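Local coordinates for protein putative NAD(P)H-flavin oxidoreductase (PDB 2HAY) that binds flavin mononucleotide and, as a nitroreductase family member, probably acts as an NAD(P)H-dependent oxidoreductase, at residues Gln13-Phe18 and Thr158-Gly163; Thr20-Tyr25 and Gly201-Asp206. All blocks are in the same frame, centred on the assembly; numbering follows the deposited sequence.

Contact 1. Residues Gln13-Phe18 and Thr158-Gly163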
# COMPACT_ATOMS: atom_id res chain seq x y z
N GLN B 13 12.03 12.41 -9.62
CA GLN B 13 11.35 13.64 -9.27
C GLN B 13 10.32 14.03 -10.34
O GLN B 13 9.25 14.54 -10.01
CB GLN B 13 12.38 14.73 -9.01
CG GLN B 13 11.87 15.89 -8.13
CD GLN B 13 11.77 15.55 -6.64
OE1 GLN B 13 10.66 15.46 -6.08
NE2 GLN B 13 12.94 15.39 -5.98
N GLN B 14 10.61 13.75 -11.61
CA GLN B 14 9.61 14.02 -12.67
C GLN B 14 8.35 13.18 -12.50
O GLN B 14 7.23 13.69 -12.64
CB GLN B 14 10.17 13.82 -14.08
CG GLN B 14 11.29 14.77 -14.41
CD GLN B 14 10.80 16.10 -14.96
OE1 GLN B 14 10.58 16.24 -16.16
NE2 GLN B 14 10.68 17.09 -14.09
N ALA B 15 8.55 11.91 -12.16
CA ALA B 15 7.44 10.97 -11.99
C ALA B 15 6.55 11.29 -10.78
O ALA B 15 5.34 11.20 -10.87
CB ALA B 15 7.93 9.55 -11.93
N LEU B 16 7.18 11.69 -9.68
CA LEU B 16 6.45 12.07 -8.46
C LEU B 16 5.56 13.29 -8.70
O LEU B 16 4.46 13.36 -8.19
CB LEU B 16 7.41 12.36 -7.30
CG LEU B 16 8.21 11.17 -6.76
CD1 LEU B 16 9.15 11.65 -5.67
CD2 LEU B 16 7.24 10.15 -6.24
N HIS B 17 6.04 14.25 -9.48
CA HIS B 17 5.25 15.43 -9.75
C HIS B 17 4.29 15.27 -10.94
O HIS B 17 3.26 15.94 -10.99
CB HIS B 17 6.13 16.66 -9.82
CG HIS B 17 6.75 17.00 -8.49
ND1 HIS B 17 6.24 17.97 -7.65
CD2 HIS B 17 7.82 16.47 -7.83
CE1 HIS B 17 6.98 18.04 -6.55
NE2 HIS B 17 7.94 17.13 -6.64
N PHE B 18 4.60 14.36 -11.86
CA PHE B 18 3.68 13.96 -12.94
C PHE B 18 2.40 13.28 -12.43
O PHE B 18 1.28 13.65 -12.86
CB PHE B 18 4.37 13.06 -13.97
CG PHE B 18 3.47 12.60 -15.09
CD1 PHE B 18 3.02 11.29 -15.14
CD2 PHE B 18 3.06 13.48 -16.10
CE1 PHE B 18 2.19 10.85 -16.16
CE2 PHE B 18 2.22 13.05 -17.14
CZ PHE B 18 1.78 11.73 -17.17
N THR B 158 5.36 2.78 -11.59
CA THR B 158 5.70 2.22 -12.90
C THR B 158 4.95 2.95 -14.02
O THR B 158 5.57 3.42 -14.94
CB THR B 158 5.43 0.70 -12.92
OG1 THR B 158 6.17 0.10 -11.85
CG2 THR B 158 5.86 0.07 -14.26
N ALA B 159 3.61 3.08 -13.91
CA ALA B 159 2.85 3.90 -14.85
C ALA B 159 3.40 5.32 -14.98
O ALA B 159 3.57 5.81 -16.08
CB ALA B 159 1.35 3.94 -14.45
N ALA B 160 3.71 5.98 -13.86
CA ALA B 160 4.18 7.35 -13.89
C ALA B 160 5.50 7.50 -14.66
O ALA B 160 5.63 8.39 -15.48
CB ALA B 160 4.32 7.90 -12.48
N LEU B 161 6.44 6.58 -14.41
CA LEU B 161 7.73 6.52 -15.10
C LEU B 161 7.58 6.27 -16.61
O LEU B 161 8.43 6.67 -17.41
CB LEU B 161 8.62 5.43 -14.48
CG LEU B 161 9.18 5.76 -13.11
CD1 LEU B 161 9.56 4.47 -12.35
CD2 LEU B 161 10.39 6.73 -13.15
N LEU B 162 6.46 5.66 -16.97
CA LEU B 162 6.11 5.38 -18.34
C LEU B 162 5.31 6.53 -18.98
O LEU B 162 5.08 6.52 -20.19
CB LEU B 162 5.33 4.06 -18.38
CG LEU B 162 6.16 2.78 -18.18
CD1 LEU B 162 5.21 1.59 -18.22
CD2 LEU B 162 7.28 2.64 -19.26
N GLY B 163 4.90 7.51 -18.19
CA GLY B 163 4.05 8.60 -18.70
C GLY B 163 2.58 8.24 -18.75
O GLY B 163 1.79 8.94 -19.37
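A15 and F18 of helix 6-18 pack on A160, L161 and G163 at the end of helix 137-162. This is a helix-helix crossing within the nitroreductase fold. The short segments cross at 105°, and their axes come within 8.6 Å. A15 and A160 are the residues nearest each other, with CA atoms 5.2 Å apart. A15 comes first in the chain and faces A160, with the two CB atoms 4.0 Å apart. The CB of A160 also lies 3.8 Å from the carbonyl O of A15. L161 adds to this patch with one branch: its CB points away from helix 6-18, but CD2 comes to 3.9 Å from the CB of A15. L161 also packs on L161 of the second subunit, so the crossing borders the dimer interface.

One turn after A15, F18 carries the contact past the helix end. Its CG is anti to the backbone N (chi1 179°), and the ring extends toward G163. G163 closes helix 137-162 in a Schellman motif with positive phi, and its N bonds to A160 O. The F18 ring meets carbonyl groups of this turn obliquely. CD1 lies 3.9 Å from A160 O, and CZ lies 3.6 Å from G163 O.

Contact 2. Residues Thr20-Tyr25 and Gly201-Asp206. With FMN (flavin mononucleotide), chain I; SO4 (sulfate ion), chain H.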
# COMPACT_ATOMS: atom_id res chain seq x y z
N THR B 20 -0.84 12.38 -10.90
CA THR B 20 -1.97 13.05 -10.28
C THR B 20 -3.17 12.13 -10.49
O THR B 20 -3.11 11.24 -11.35
CB THR B 20 -2.17 14.44 -10.89
OG1 THR B 20 -3.22 15.13 -10.20
CG2 THR B 20 -2.49 14.36 -12.38
N ALA B 21 -4.21 12.28 -9.68
CA ALA B 21 -5.35 11.36 -9.78
C ALA B 21 -6.22 11.82 -10.95
O ALA B 21 -6.85 12.87 -10.89
CB ALA B 21 -6.14 11.27 -8.44
N VAL B 22 -6.18 11.06 -12.03
CA VAL B 22 -6.77 11.50 -13.29
C VAL B 22 -8.17 10.87 -13.46
O VAL B 22 -8.32 9.65 -13.41
CB VAL B 22 -5.83 11.20 -14.50
CG1 VAL B 22 -6.54 11.42 -15.81
CG2 VAL B 22 -4.54 12.05 -14.43
N ARG B 23 -9.18 11.71 -13.63
CA ARG B 23 -10.56 11.22 -13.78
C ARG B 23 -10.98 11.00 -15.22
O ARG B 23 -11.70 10.05 -15.52
CB ARG B 23 -11.56 12.15 -13.09
CG ARG B 23 -11.33 12.28 -11.57
CD ARG B 23 -12.43 13.12 -10.89
NE ARG B 23 -13.06 14.08 -11.81
CZ ARG B 23 -14.31 13.99 -12.27
NH1 ARG B 23 -14.77 14.91 -13.12
NH2 ARG B 23 -15.11 12.99 -11.87
N VAL B 24 -10.53 11.88 -16.12
CA VAL B 24 -10.93 11.82 -17.52
C VAL B 24 -9.73 11.56 -18.44
O VAL B 24 -8.74 12.31 -18.44
CB VAL B 24 -11.68 13.08 -17.97
CG1 VAL B 24 -12.27 12.87 -19.37
CG2 VAL B 24 -12.79 13.42 -16.98
N TYR B 25 -9.83 10.47 -19.21
CA TYR B 25 -8.76 10.02 -20.10
C TYR B 25 -9.17 10.22 -21.54
O TYR B 25 -10.36 10.24 -21.87
CB TYR B 25 -8.43 8.54 -19.87
CG TYR B 25 -8.07 8.23 -18.43
CD1 TYR B 25 -9.05 7.94 -17.49
CD2 TYR B 25 -6.73 8.27 -18.01
CE1 TYR B 25 -8.71 7.66 -16.15
CE2 TYR B 25 -6.39 8.00 -16.70
CZ TYR B 25 -7.38 7.70 -15.78
OH TYR B 25 -7.04 7.46 -14.49
N GLY B 201 -4.40 5.18 -18.17
CA GLY B 201 -4.58 5.80 -19.50
C GLY B 201 -3.76 7.05 -19.63
O GLY B 201 -2.78 7.23 -18.94
N TYR B 202 -4.15 7.94 -20.53
CA TYR B 202 -3.47 9.20 -20.73
C TYR B 202 -4.46 10.31 -20.48
O TYR B 202 -5.57 10.28 -21.02
CB TYR B 202 -2.87 9.27 -22.14
CG TYR B 202 -1.92 8.13 -22.36
CD1 TYR B 202 -2.33 6.97 -23.05
CD2 TYR B 202 -0.63 8.17 -21.83
CE1 TYR B 202 -1.44 5.89 -23.22
CE2 TYR B 202 0.26 7.12 -22.00
CZ TYR B 202 -0.14 5.99 -22.69
OH TYR B 202 0.79 4.97 -22.81
N ARG B 203 -4.05 11.27 -19.66
CA ARG B 203 -4.94 12.35 -19.30
C ARG B 203 -5.43 13.07 -20.56
O ARG B 203 -4.66 13.27 -21.51
CB ARG B 203 -4.24 13.33 -18.36
CG ARG B 203 -3.15 14.18 -19.04
CD ARG B 203 -2.41 15.02 -18.04
NE ARG B 203 -1.74 14.18 -17.05
CZ ARG B 203 -1.01 14.64 -16.04
NH1 ARG B 203 -0.85 15.94 -15.87
NH2 ARG B 203 -0.42 13.78 -15.20
N LEU B 204 -6.70 13.42 -20.57
CA LEU B 204 -7.27 14.30 -21.59
C LEU B 204 -6.52 15.64 -21.57
O LEU B 204 -6.10 16.12 -22.61
CB LEU B 204 -8.76 14.49 -21.32
CG LEU B 204 -9.65 15.14 -22.39
CD1 LEU B 204 -9.59 14.38 -23.71
CD2 LEU B 204 -11.08 15.22 -21.86
N ARG B 205 -6.36 16.21 -20.38
CA ARG B 205 -5.55 17.42 -20.16
C ARG B 205 -5.03 17.52 -18.71
O ARG B 205 -5.50 16.78 -17.84
CB ARG B 205 -6.34 18.69 -20.55
CG ARG B 205 -7.21 19.32 -19.45
CD ARG B 205 -8.51 18.57 -19.21
NE ARG B 205 -9.55 19.46 -18.68
CZ ARG B 205 -9.70 19.77 -17.39
NH1 ARG B 205 -8.87 19.28 -16.46
NH2 ARG B 205 -10.70 20.57 -17.02
N ASP B 206 -4.07 18.41 -18.46
CA ASP B 206 -3.57 18.65 -17.10
C ASP B 206 -4.68 19.34 -16.27
O ASP B 206 -5.55 20.00 -16.84
CB ASP B 206 -2.31 19.53 -17.12
CG ASP B 206 -1.19 18.98 -18.04
OD1 ASP B 206 -0.73 17.83 -17.87
OD2 ASP B 206 -0.74 19.73 -18.92
N1 FMN I . -10.28 9.83 -6.66
C2 FMN I . -11.59 9.76 -7.17
O2 FMN I . -12.04 10.65 -7.92
N3 FMN I . -12.40 8.67 -6.83
C4 FMN I . -11.96 7.65 -5.98
O4 FMN I . -12.71 6.77 -5.56
C4A FMN I . -10.66 7.72 -5.46
N5 FMN I . -10.23 6.70 -4.62
C5A FMN I . -8.95 6.71 -4.09
C6 FMN I . -8.53 5.67 -3.27
C7 FMN I . -7.25 5.67 -2.73
C7M FMN I . -6.76 4.42 -2.06
C8 FMN I . -6.37 6.73 -3.02
C8M FMN I . -4.90 6.55 -2.81
C9 FMN I . -6.79 7.78 -3.85
C9A FMN I . -8.09 7.78 -4.40
N10 FMN I . -8.54 8.81 -5.26
C10 FMN I . -9.82 8.80 -5.80
C1' FMN I . -7.65 9.94 -5.63
C2' FMN I . -7.51 10.93 -4.47
O2' FMN I . -8.58 11.86 -4.45
C3' FMN I . -6.18 11.68 -4.60
O3' FMN I . -5.11 10.76 -4.62
C4' FMN I . -5.91 12.72 -3.52
O4' FMN I . -6.99 13.64 -3.53
C5' FMN I . -4.55 13.42 -3.77
O5' FMN I . -4.47 14.08 -5.04
P FMN I . -3.43 13.66 -6.21
O1P FMN I . -3.92 14.23 -7.51
O2P FMN I . -3.31 12.16 -6.27
O3P FMN I . -2.05 14.15 -5.98
S SO4 H . -9.31 19.18 -12.58
O1 SO4 H . -9.96 17.93 -12.21
O2 SO4 H . -10.33 20.18 -12.89
O3 SO4 H . -8.48 19.68 -11.48
O4 SO4 H . -8.47 18.97 -13.77
O HOH W 1 -8.24 15.15 -17.72
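Y25 and R203 form a single beta bridge, with their CA atoms 4.5 Å apart. It joins the loop after helix 6-18 to the chain leaving strand 192-201. Beside it, L204 N donates to V24 O at 3.2 Å in a nearly straight bond (174°). Water 1 also donates to V24 O and bridges it to R205 O. Y25 CA makes a CA-H...O contact with Y202 O at 3.3 Å.

The Y25 ring lies by the backbone of G201, with CD2 3.6 Å from G201 C. V22 CG1 sits over one face of this ring, offset toward the rim. The same CG1 touches R203 CB at 3.9 Å. Farther along R203, T20 CG2 lies over one face of the guanidinium, 3.5 Å from NH2. The two side chains cross at about a right angle. R203 NH1 forms a salt bridge with D206 OD1, which uses its anti lone pair. NH2 forms a salt bridge with D165 OD1. V24 and L204 lie side by side and point the same way, with V24 CG1 3.6 Å from L204 CD2.

The other branch of T20, OG1, is anti to the backbone N (chi1 -175°) and donates to FMN O1P at 2.9 Å. A21 N donates to the same oxygen, so two bonds grip it. This part of the loop is thus part of the FMN phosphate site.

The loop 20-25 runs between strand 165-169, where V22 pairs by backbone with T166, and helix 76-81, which R23, V24 and Y25 touch. The Y25 hydroxyl bonds to S199 on strand 192-201.

Contact 1 is mainly apolar, side chains against a helix and its C-terminal turn, with buried alanines at its centre and a partly exposed phenylalanine at its margin. Contact 2 is a meeting of loops. A backbone bond and a water link its segments, and 20-25 also binds the FMN phosphate. It reaches from buried Y25 to exposed L204. Contact 1 borders the second subunit, while no other protein chain of the assembly touches contact 2. The two centres lie 13 Å apart. F18 O probably accepts a hydrogen bond from R203 NH2 at 2.9 Å, and G163 O packs on Y202 CD2. Helix 6-18 leads through R19, another FMN-binding residue, directly into the loop of contact 2.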